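Local coordinates for protein CG4930 (Drosophila melanogaster, PDB 3ISM) that inhibits the endonuclease EndoG by binding it in a complex, and is probably a ribonuclease inhibitor, at residues 96-107 / 136-147; 219-227 / 275-283. The protein carries 1 engineered substitution. All coordinates share one frame; numbering follows the deposited sequence.

Interaction 1: residues 96-107 / 136-147; sequences RGDACFYDPTPY and LGPCWSRDSDLF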
loop_
_atom_site.group_PDB
_atom_site.type_symbol
_atom_site.label_atom_id
_atom_site.label_comp_id
_atom_site.label_asym_id
_atom_site.label_seq_id
_atom_site.Cartn_x
_atom_site.Cartn_y
_atom_site.Cartn_z
ATOM N N ARG C 96 -19.955 29.445 5.303
ATOM C CA ARG C 96 -19.199 28.970 6.472
ATOM C C ARG C 96 -18.618 27.547 6.299
ATOM O O ARG C 96 -17.491 27.267 6.716
ATOM C CB ARG C 96 -20.086 28.987 7.722
ATOM C CG ARG C 96 -19.342 28.617 9.003
ATOM C CD ARG C 96 -20.246 28.702 10.220
ATOM N NE ARG C 96 -19.474 28.664 11.464
ATOM C CZ ARG C 96 -19.014 27.545 12.020
ATOM N NH1 ARG C 96 -19.257 26.363 11.455
ATOM N NH2 ARG C 96 -18.334 27.600 13.148
ATOM N N GLY C 97 -19.409 26.661 5.698
ATOM C CA GLY C 97 -18.995 25.283 5.456
ATOM C C GLY C 97 -17.756 25.220 4.589
ATOM O O GLY C 97 -16.880 24.391 4.809
ATOM N N ASP C 98 -17.684 26.103 3.601
ATOM C CA ASP C 98 -16.489 26.218 2.767
ATOM C C ASP C 98 -15.342 26.904 3.491
ATOM O O ASP C 98 -14.188 26.475 3.378
ATOM C CB ASP C 98 -16.813 26.962 1.469
ATOM C CG ASP C 98 -17.662 26.134 0.538
ATOM O OD1 ASP C 98 -17.513 24.901 0.556
ATOM O OD2 ASP C 98 -18.486 26.694 -0.198
ATOM N N ALA C 99 -15.652 27.980 4.218
ATOM C CA ALA C 99 -14.622 28.708 4.957
ATOM C C ALA C 99 -13.855 27.825 5.952
ATOM O O ALA C 99 -12.646 28.011 6.135
ATOM C CB ALA C 99 -15.208 29.904 5.665
ATOM N N CYS C 100 -14.553 26.880 6.590
ATOM C CA CYS C 100 -13.934 25.933 7.526
ATOM C C CYS C 100 -12.825 25.109 6.873
ATOM O O CYS C 100 -11.923 24.628 7.563
ATOM C CB CYS C 100 -14.966 24.938 8.070
ATOM S SG CYS C 100 -16.201 25.586 9.212
ATOM N N PHE C 101 -12.934 24.889 5.567
ATOM C CA PHE C 101 -11.970 24.091 4.821
ATOM C C PHE C 101 -10.919 24.982 4.145
ATOM O O PHE C 101 -9.716 24.711 4.232
ATOM C CB PHE C 101 -12.693 23.223 3.776
ATOM C CG PHE C 101 -11.768 22.342 2.964
ATOM C CD1 PHE C 101 -11.351 21.106 3.452
ATOM C CD2 PHE C 101 -11.317 22.744 1.712
ATOM C CE1 PHE C 101 -10.504 20.292 2.707
ATOM C CE2 PHE C 101 -10.458 21.929 0.958
ATOM C CZ PHE C 101 -10.053 20.706 1.458
ATOM N N TYR C 102 -11.380 26.034 3.465
ATOM C CA TYR C 102 -10.481 26.903 2.681
ATOM C C TYR C 102 -9.829 28.070 3.448
ATOM O O TYR C 102 -8.658 28.348 3.225
ATOM C CB TYR C 102 -11.186 27.483 1.452
ATOM C CG TYR C 102 -11.707 26.474 0.468
ATOM C CD1 TYR C 102 -13.068 26.214 0.382
ATOM C CD2 TYR C 102 -10.844 25.788 -0.380
ATOM C CE1 TYR C 102 -13.571 25.297 -0.508
ATOM C CE2 TYR C 102 -11.331 24.854 -1.275
ATOM C CZ TYR C 102 -12.698 24.621 -1.337
ATOM O OH TYR C 102 -13.198 23.716 -2.227
ATOM N N ASP C 103 -10.581 28.763 4.317
ATOM C CA ASP C 103 -10.127 30.074 4.842
ATOM C C ASP C 103 -10.929 30.562 6.056
ATOM O O ASP C 103 -11.762 31.475 5.933
ATOM C CB ASP C 103 -10.249 31.111 3.719
ATOM C CG ASP C 103 -9.214 32.237 3.813
ATOM O OD1 ASP C 103 -8.452 32.340 4.807
ATOM O OD2 ASP C 103 -9.184 33.045 2.862
ATOM N N PRO C 104 -10.706 29.955 7.232
ATOM C CA PRO C 104 -11.509 30.341 8.392
ATOM C C PRO C 104 -11.226 31.732 8.949
ATOM O O PRO C 104 -12.131 32.345 9.505
ATOM C CB PRO C 104 -11.157 29.267 9.444
ATOM C CG PRO C 104 -10.477 28.184 8.688
ATOM C CD PRO C 104 -9.785 28.856 7.558
ATOM N N THR C 105 -10.001 32.205 8.860
ATOM C CA THR C 105 -9.649 33.499 9.412
ATOM C C THR C 105 -10.501 34.699 8.994
ATOM O O THR C 105 -10.988 35.380 9.824
ATOM C CB THR C 105 -8.164 33.781 9.340
ATOM O OG1 THR C 105 -7.495 32.876 10.183
ATOM C CG2 THR C 105 -7.888 35.163 9.815
ATOM N N PRO C 106 -10.682 34.920 7.712
ATOM C CA PRO C 106 -11.513 36.007 7.226
ATOM C C PRO C 106 -12.921 35.802 7.725
ATOM O O PRO C 106 -13.505 36.736 8.119
ATOM C CB PRO C 106 -11.439 35.853 5.724
ATOM C CG PRO C 106 -10.220 35.171 5.479
ATOM C CD PRO C 106 -9.714 34.519 6.702
ATOM N N TYR C 107 -13.436 34.584 7.728
ATOM C CA TYR C 107 -14.765 34.345 8.247
ATOM C C TYR C 107 -14.822 34.658 9.748
ATOM O O TYR C 107 -15.691 35.330 10.182
ATOM C CB TYR C 107 -15.251 32.922 7.975
ATOM C CG TYR C 107 -16.656 32.644 8.439
ATOM C CD1 TYR C 107 -17.697 32.671 7.569
ATOM C CD2 TYR C 107 -16.932 32.354 9.743
ATOM C CE1 TYR C 107 -18.935 32.445 7.969
ATOM C CE2 TYR C 107 -18.172 32.124 10.154
ATOM C CZ TYR C 107 -19.181 32.169 9.272
ATOM O OH TYR C 107 -20.432 31.944 9.666
ATOM N N LEU C 136 -23.189 29.251 13.916
ATOM C CA LEU C 136 -22.542 29.877 12.754
ATOM C C LEU C 136 -21.518 30.951 13.106
ATOM O O LEU C 136 -21.195 31.809 12.286
ATOM C CB LEU C 136 -23.567 30.394 11.730
ATOM C CG LEU C 136 -24.562 29.338 11.216
ATOM C CD1 LEU C 136 -25.642 29.964 10.344
ATOM C CD2 LEU C 136 -23.879 28.152 10.498
ATOM N N GLY C 137 -20.981 30.876 14.317
ATOM C CA GLY C 137 -19.908 31.761 14.743
ATOM C C GLY C 137 -18.571 31.246 14.237
ATOM O O GLY C 137 -18.528 30.490 13.276
ATOM N N PRO C 138 -17.466 31.658 14.883
ATOM C CA PRO C 138 -16.142 31.283 14.397
ATOM C C PRO C 138 -15.949 29.777 14.182
ATOM O O PRO C 138 -16.473 28.945 14.942
ATOM C CB PRO C 138 -15.207 31.798 15.499
ATOM C CG PRO C 138 -15.944 32.959 16.089
ATOM C CD PRO C 138 -17.386 32.498 16.095
ATOM N N CYS C 139 -15.216 29.449 13.127
ATOM C CA CYS C 139 -14.781 28.098 12.878
ATOM C C CYS C 139 -13.794 27.715 13.983
ATOM O O CYS C 139 -13.031 28.568 14.454
ATOM C CB CYS C 139 -14.093 28.008 11.509
ATOM S SG CYS C 139 -15.027 28.825 10.143
ATOM N N TRP C 140 -13.834 26.448 14.388
ATOM C CA TRP C 140 -12.952 25.912 15.433
ATOM C C TRP C 140 -12.802 24.389 15.311
ATOM O O TRP C 140 -13.194 23.817 14.298
ATOM C CB TRP C 140 -13.433 26.318 16.839
ATOM C CG TRP C 140 -14.730 25.736 17.322
ATOM C CD1 TRP C 140 -15.968 25.926 16.780
ATOM C CD2 TRP C 140 -14.929 24.933 18.498
ATOM N NE1 TRP C 140 -16.922 25.273 17.531
ATOM C CE2 TRP C 140 -16.311 24.666 18.598
ATOM C CE3 TRP C 140 -14.068 24.404 19.473
ATOM C CZ2 TRP C 140 -16.854 23.881 19.627
ATOM C CZ3 TRP C 140 -14.599 23.629 20.485
ATOM C CH2 TRP C 140 -15.982 23.375 20.559
ATOM N N SER C 141 -12.267 23.718 16.334
ATOM C CA SER C 141 -11.988 22.279 16.176
ATOM C C SER C 141 -13.223 21.375 16.021
ATOM O O SER C 141 -13.104 20.220 15.615
ATOM C CB SER C 141 -11.046 21.748 17.266
ATOM O OG SER C 141 -11.629 21.858 18.542
ATOM N N ARG C 142 -14.401 21.901 16.333
ATOM C CA ARG C 142 -15.621 21.127 16.159
ATOM C C ARG C 142 -15.907 20.937 14.673
ATOM O O ARG C 142 -16.415 19.892 14.268
ATOM C CB ARG C 142 -16.796 21.819 16.853
ATOM C CG ARG C 142 -18.060 20.985 17.033
ATOM C CD ARG C 142 -17.867 19.773 17.922
ATOM N NE ARG C 142 -17.316 20.069 19.245
ATOM C CZ ARG C 142 -18.043 20.284 20.340
ATOM N NH1 ARG C 142 -19.374 20.261 20.285
ATOM N NH2 ARG C 142 -17.436 20.529 21.495
ATOM N N ASP C 143 -15.552 21.935 13.870
ATOM C CA ASP C 143 -15.949 21.947 12.465
ATOM C C ASP C 143 -14.826 22.138 11.435
ATOM O O ASP C 143 -15.101 22.173 10.235
ATOM C CB ASP C 143 -17.059 23.012 12.278
ATOM C CG ASP C 143 -16.775 24.308 13.059
ATOM O OD1 ASP C 143 -15.619 24.783 13.028
ATOM O OD2 ASP C 143 -17.705 24.855 13.698
ATOM N N SER C 144 -13.575 22.258 11.866
ATOM C CA SER C 144 -12.506 22.570 10.896
ATOM C C SER C 144 -11.194 21.818 11.166
ATOM O O SER C 144 -10.750 21.755 12.307
ATOM C CB SER C 144 -12.264 24.083 10.872
ATOM O OG SER C 144 -11.136 24.443 10.090
ATOM N N ASP C 145 -10.572 21.253 10.127
ATOM C CA ASP C 145 -9.270 20.581 10.318
ATOM C C ASP C 145 -8.093 21.559 10.478
ATOM O O ASP C 145 -6.937 21.149 10.627
ATOM C CB ASP C 145 -8.984 19.480 9.267
ATOM C CG ASP C 145 -8.819 20.008 7.834
ATOM O OD1 ASP C 145 -8.898 21.233 7.581
ATOM O OD2 ASP C 145 -8.608 19.156 6.939
ATOM N N LEU C 146 -8.404 22.846 10.465
ATOM C CA LEU C 146 -7.410 23.887 10.711
ATOM C C LEU C 146 -7.218 24.148 12.196
ATOM O O LEU C 146 -6.367 24.947 12.581
ATOM C CB LEU C 146 -7.802 25.180 10.003
ATOM C CG LEU C 146 -7.520 25.124 8.504
ATOM C CD1 LEU C 146 -8.719 24.642 7.690
ATOM C CD2 LEU C 146 -7.095 26.470 8.050
ATOM N N PHE C 147 -8.013 23.461 13.025
ATOM C CA PHE C 147 -7.988 23.643 14.465
ATOM C C PHE C 147 -7.899 22.285 15.186
ATOM O O PHE C 147 -8.136 21.222 14.589
ATOM C CB PHE C 147 -9.252 24.390 14.936
ATOM C CG PHE C 147 -9.464 25.758 14.301
ATOM C CD1 PHE C 147 -10.091 25.887 13.063
ATOM C CD2 PHE C 147 -9.086 26.921 14.980
ATOM C CE1 PHE C 147 -10.309 27.159 12.479
ATOM C CE2 PHE C 147 -9.307 28.188 14.420
ATOM C CZ PHE C 147 -9.922 28.308 13.159
HETATM O O HOH W 1 -11.737 21.812 7.593
#

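Interaction 2: residues 219-227 / 275-283; sequences LEEYRTLMK and ELLQEYKGD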
loop_
_atom_site.group_PDB
_atom_site.type_symbol
_atom_site.label_atom_id
_atom_site.label_comp_id
_atom_site.label_asym_id
_atom_site.label_seq_id
_atom_site.Cartn_x
_atom_site.Cartn_y
_atom_site.Cartn_z
ATOM N N LEU C 219 -1.946 -44.125 5.506
ATOM C CA LEU C 219 -2.397 -42.830 5.003
ATOM C C LEU C 219 -2.480 -41.774 6.108
ATOM O O LEU C 219 -1.831 -40.731 6.026
ATOM C CB LEU C 219 -3.753 -42.959 4.295
ATOM C CG LEU C 219 -4.412 -41.635 3.881
ATOM C CD1 LEU C 219 -3.681 -41.018 2.701
ATOM C CD2 LEU C 219 -5.893 -41.808 3.575
ATOM N N GLU C 220 -3.286 -42.045 7.132
ATOM C CA GLU C 220 -3.470 -41.102 8.234
ATOM C C GLU C 220 -2.321 -41.178 9.236
ATOM O O GLU C 220 -2.151 -40.287 10.067
ATOM C CB GLU C 220 -4.823 -41.313 8.916
ATOM C CG GLU C 220 -5.994 -40.839 8.071
ATOM C CD GLU C 220 -7.335 -41.257 8.634
ATOM O OE1 GLU C 220 -7.651 -40.870 9.779
ATOM O OE2 GLU C 220 -8.078 -41.966 7.922
ATOM N N GLU C 221 -1.542 -42.252 9.140
ATOM C CA GLU C 221 -0.279 -42.384 9.857
ATOM C C GLU C 221 0.735 -41.414 9.249
ATOM O O GLU C 221 1.527 -40.796 9.965
ATOM C CB GLU C 221 0.223 -43.827 9.750
ATOM C CG GLU C 221 1.432 -44.167 10.619
ATOM C CD GLU C 221 1.751 -45.655 10.614
ATOM O OE1 GLU C 221 2.889 -46.021 10.246
ATOM O OE2 GLU C 221 0.859 -46.459 10.967
ATOM N N TYR C 222 0.692 -41.290 7.923
ATOM C CA TYR C 222 1.488 -40.318 7.175
ATOM C C TYR C 222 1.005 -38.903 7.472
ATOM O O TYR C 222 1.814 -37.991 7.657
ATOM C CB TYR C 222 1.398 -40.619 5.667
ATOM C CG TYR C 222 1.866 -39.515 4.730
ATOM C CD1 TYR C 222 3.159 -39.519 4.202
ATOM C CD2 TYR C 222 1.007 -38.486 4.342
ATOM C CE1 TYR C 222 3.587 -38.513 3.333
ATOM C CE2 TYR C 222 1.429 -37.476 3.483
ATOM C CZ TYR C 222 2.714 -37.496 2.981
ATOM O OH TYR C 222 3.122 -36.496 2.128
ATOM N N ARG C 223 -0.318 -38.740 7.505
ATOM C CA ARG C 223 -0.955 -37.447 7.734
ATOM C C ARG C 223 -0.620 -36.867 9.100
ATOM O O ARG C 223 -0.185 -35.720 9.197
ATOM C CB ARG C 223 -2.475 -37.556 7.593
ATOM C CG ARG C 223 -2.984 -37.540 6.167
ATOM C CD ARG C 223 -4.402 -36.999 6.120
ATOM N NE ARG C 223 -4.967 -37.053 4.777
ATOM C CZ ARG C 223 -5.914 -37.904 4.398
ATOM N NH1 ARG C 223 -6.413 -38.777 5.264
ATOM N NH2 ARG C 223 -6.366 -37.879 3.152
ATOM N N THR C 224 -0.824 -37.668 10.145
ATOM C CA THR C 224 -0.588 -37.235 11.522
ATOM C C THR C 224 0.880 -36.861 11.731
ATOM O O THR C 224 1.182 -35.872 12.399
ATOM C CB THR C 224 -1.024 -38.311 12.545
ATOM O OG1 THR C 224 -2.297 -38.844 12.162
ATOM C CG2 THR C 224 -1.138 -37.718 13.949
ATOM N N LEU C 225 1.779 -37.642 11.130
ATOM C CA LEU C 225 3.214 -37.365 11.177
ATOM C C LEU C 225 3.559 -36.056 10.464
ATOM O O LEU C 225 4.450 -35.320 10.894
ATOM C CB LEU C 225 4.005 -38.525 10.565
ATOM C CG LEU C 225 5.510 -38.594 10.847
ATOM C CD1 LEU C 225 5.785 -38.904 12.315
ATOM C CD2 LEU C 225 6.174 -39.629 9.955
ATOM N N MET C 226 2.842 -35.778 9.377
ATOM C CA MET C 226 3.000 -34.533 8.633
ATOM C C MET C 226 2.394 -33.364 9.412
ATOM O O MET C 226 2.866 -32.233 9.311
ATOM C CB MET C 226 2.341 -34.650 7.255
ATOM C CG MET C 226 2.866 -33.674 6.202
ATOM S SD MET C 226 4.491 -34.133 5.561
ATOM C CE MET C 226 4.681 -32.927 4.253
ATOM N N LYS C 227 1.351 -33.646 10.186
ATOM C CA LYS C 227 0.694 -32.629 11.003
ATOM C C LYS C 227 1.508 -32.271 12.251
ATOM O O LYS C 227 1.424 -31.146 12.750
ATOM C CB LYS C 227 -0.717 -33.080 11.398
ATOM C CG LYS C 227 -1.731 -33.029 10.262
ATOM C CD LYS C 227 -2.994 -33.804 10.610
ATOM C CE LYS C 227 -3.814 -34.107 9.364
ATOM N NZ LYS C 227 -4.970 -34.994 9.666
ATOM N N GLU C 275 -4.067 -45.129 -1.790
ATOM C CA GLU C 275 -4.526 -44.143 -0.817
ATOM C C GLU C 275 -3.386 -43.185 -0.481
ATOM O O GLU C 275 -3.528 -41.964 -0.615
ATOM C CB GLU C 275 -4.966 -44.867 0.458
ATOM C CG GLU C 275 -6.328 -44.483 1.002
ATOM C CD GLU C 275 -6.829 -45.475 2.039
ATOM O OE1 GLU C 275 -6.641 -46.694 1.834
ATOM O OE2 GLU C 275 -7.410 -45.042 3.057
ATOM N N LEU C 276 -2.255 -43.756 -0.063
ATOM C CA LEU C 276 -1.077 -42.983 0.331
ATOM C C LEU C 276 -0.410 -42.274 -0.852
ATOM O O LEU C 276 -0.023 -41.108 -0.741
ATOM C CB LEU C 276 -0.068 -43.875 1.070
ATOM C CG LEU C 276 1.280 -43.263 1.475
ATOM C CD1 LEU C 276 1.097 -41.999 2.301
ATOM C CD2 LEU C 276 2.117 -44.258 2.237
ATOM N N LEU C 277 -0.298 -42.977 -1.977
ATOM C CA LEU C 277 0.381 -42.462 -3.163
ATOM C C LEU C 277 -0.270 -41.205 -3.724
ATOM O O LEU C 277 0.418 -40.347 -4.278
ATOM C CB LEU C 277 0.457 -43.543 -4.248
ATOM C CG LEU C 277 1.344 -43.324 -5.483
ATOM C CD1 LEU C 277 2.783 -42.946 -5.117
ATOM C CD2 LEU C 277 1.317 -44.563 -6.379
ATOM N N GLN C 278 -1.589 -41.096 -3.574
ATOM C CA GLN C 278 -2.315 -39.910 -4.023
ATOM C C GLN C 278 -2.025 -38.698 -3.130
ATOM O O GLN C 278 -1.849 -37.580 -3.630
ATOM C CB GLN C 278 -3.821 -40.179 -4.112
ATOM C CG GLN C 278 -4.591 -39.105 -4.888
ATOM C CD GLN C 278 -6.061 -39.430 -5.074
ATOM O OE1 GLN C 278 -6.663 -40.147 -4.272
ATOM N NE2 GLN C 278 -6.654 -38.890 -6.136
ATOM N N GLU C 279 -1.960 -38.929 -1.819
ATOM C CA GLU C 279 -1.671 -37.836 -0.905
ATOM C C GLU C 279 -0.188 -37.468 -0.857
ATOM O O GLU C 279 0.153 -36.282 -0.769
ATOM C CB GLU C 279 -2.269 -38.081 0.484
ATOM C CG GLU C 279 -3.809 -38.065 0.506
ATOM C CD GLU C 279 -4.433 -37.121 -0.521
ATOM O OE1 GLU C 279 -4.074 -35.919 -0.548
ATOM O OE2 GLU C 279 -5.294 -37.587 -1.298
ATOM N N TYR C 280 0.690 -38.463 -0.958
ATOM C CA TYR C 280 2.114 -38.184 -1.069
ATOM C C TYR C 280 2.399 -37.387 -2.350
ATOM O O TYR C 280 3.162 -36.420 -2.312
ATOM C CB TYR C 280 2.950 -39.463 -0.983
ATOM C CG TYR C 280 4.376 -39.295 -1.450
ATOM C CD1 TYR C 280 5.208 -38.310 -0.909
ATOM C CD2 TYR C 280 4.898 -40.123 -2.431
ATOM C CE1 TYR C 280 6.509 -38.150 -1.360
ATOM C CE2 TYR C 280 6.201 -39.979 -2.872
ATOM C CZ TYR C 280 6.999 -38.995 -2.337
ATOM O OH TYR C 280 8.288 -38.863 -2.791
ATOM N N LYS C 281 1.758 -37.750 -3.463
ATOM C CA LYS C 281 1.896 -36.970 -4.702
ATOM C C LYS C 281 1.453 -35.510 -4.515
ATOM O O LYS C 281 2.173 -34.584 -4.907
ATOM C CB LYS C 281 1.169 -37.617 -5.903
ATOM C CG LYS C 281 1.321 -36.791 -7.192
ATOM C CD LYS C 281 0.612 -37.361 -8.404
ATOM C CE LYS C 281 0.574 -36.319 -9.517
ATOM N NZ LYS C 281 0.218 -36.908 -10.844
ATOM N N GLY C 282 0.286 -35.313 -3.900
ATOM C CA GLY C 282 -0.228 -33.970 -3.642
ATOM C C GLY C 282 0.744 -33.089 -2.878
ATOM O O GLY C 282 0.978 -31.933 -3.257
ATOM N N ASP C 283 1.316 -33.632 -1.802
ATOM C CA ASP C 283 2.304 -32.901 -1.001
ATOM C C ASP C 283 3.600 -32.667 -1.766
ATOM O O ASP C 283 4.202 -31.596 -1.642
ATOM C CB ASP C 283 2.595 -33.629 0.315
ATOM C CG ASP C 283 1.543 -33.364 1.371
ATOM O OD1 ASP C 283 1.116 -32.191 1.511
ATOM O OD2 ASP C 283 1.150 -34.325 2.065
#

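Interaction 1: residues 96-107 / 136-147
R96 reaches off the last turns of helix 81-102 into the loop 136-147, its chain extended and CG anti to the backbone N (chi1 -175°). Three loop residues meet the edge of its guanidinium, near the plane. R96 NE and NH2 both grip G137 O, NE in the carbonyl plane at 2.7 Å and NH2 from well above it. NH2 also makes a weak bond to P138 O. The carboxylate of D143 stands steeply, 75° from the guanidinium plane, and its OD2 is met from above the carboxylate plane, with R96 NH2 at 2.9 Å in a salt bridge. The other oxygen, OD1, takes W140 N on its syn lone pair, which fixes the carboxylate's rotation. Y107 OH bonds L136 O at 2.7 Å, tilted from the carbonyl plane.

Next to the arginine the contact turns apolar: C139 SG lies 3.6 Å from C100 SG and obliquely beside the Y107 ring, while P104 CB sits at the edge of the F147 ring, 3.8 Å from F147 CE1. S144 OG meets C100 O on a lone pair at 2.7 Å and accepts from L146 N, closing an ST turn.

R99 of a CG8862 chain pairs with D145 at the border of this contact. A non-helical loop is thus clamped over the junction of helices 81-102 and 104-120 in the Ku C-terminal-like domain.

Interaction 2: residues 219-227 / 275-283
The Y222 ring has L276 CD1 over one face, 4.0 Å from the ring centroid and 30° off the normal, a CH-pi contact in which the methyl leans toward CG. At the ring's edge, near its plane, lies D283 OD2. Y222 OH gives its hydrogen to D283 OD2 at 2.9 Å, arriving on the anti side and somewhat out of the carboxylate plane. Y222 and D283 reach for each other from opposite directions, with ring and carboxylate moderately inclined. CG of Y222 is anti to the backbone N (chi1 165°), which sends the ring across to the facing helix and brings its hydroxyl past Y280 to D283. Were the ring cut back to an alanine, L276 CD1 would probably lose the face it rests on and D283 its hydroxyl partner, opening a gap between the helices.

L219 carries the other end of the contact. Its CD1 lies 3.5 Å from E275 O, and CD2 meets E275 at CG and OE2, the two side chains crossing at about a right angle. The R223 guanidinium has L219 CG, from its own segment, over one face and offset toward the rim, while NH2 crosses E279 CG obliquely. E279 was modelled in two conformers, so any attraction between its carboxylate and R223, too far apart for a salt bridge in the conformer described, is tentative.

The short helix 220-229 runs beside helix 267-287, their local axes 10.4 Å apart and inclined by 29°. Helix 238-261 also borders this contact: its I248 and A252 touch Y222, its I255 touches L276, and its R253 bonds Y280 OH. Helix 290-305 packs against L277 and K281 of the 275-283 segment.

Overall arrangement
The two contacts belong to different parts of the chain, with centres about 68 Å apart and on opposite sides of the chain's centre; interaction 1 closes before interaction 2 opens, and they share no helix. Interaction 1 is buried and joins a loop to the junction of two helices, a charged side chain holding backbone carbonyls beside a cysteine and proline patch. Interaction 2 pairs two helices at a partly buried flank; apolar packing dominates there, with one hydroxyl-carboxylate bond between the segments. Each lies near a CG8862 chain, evidently two different copies: many residues of interaction 1 are within reach of one, whereas in interaction 2 R93 of a CG8862 chain packs on D283 alone.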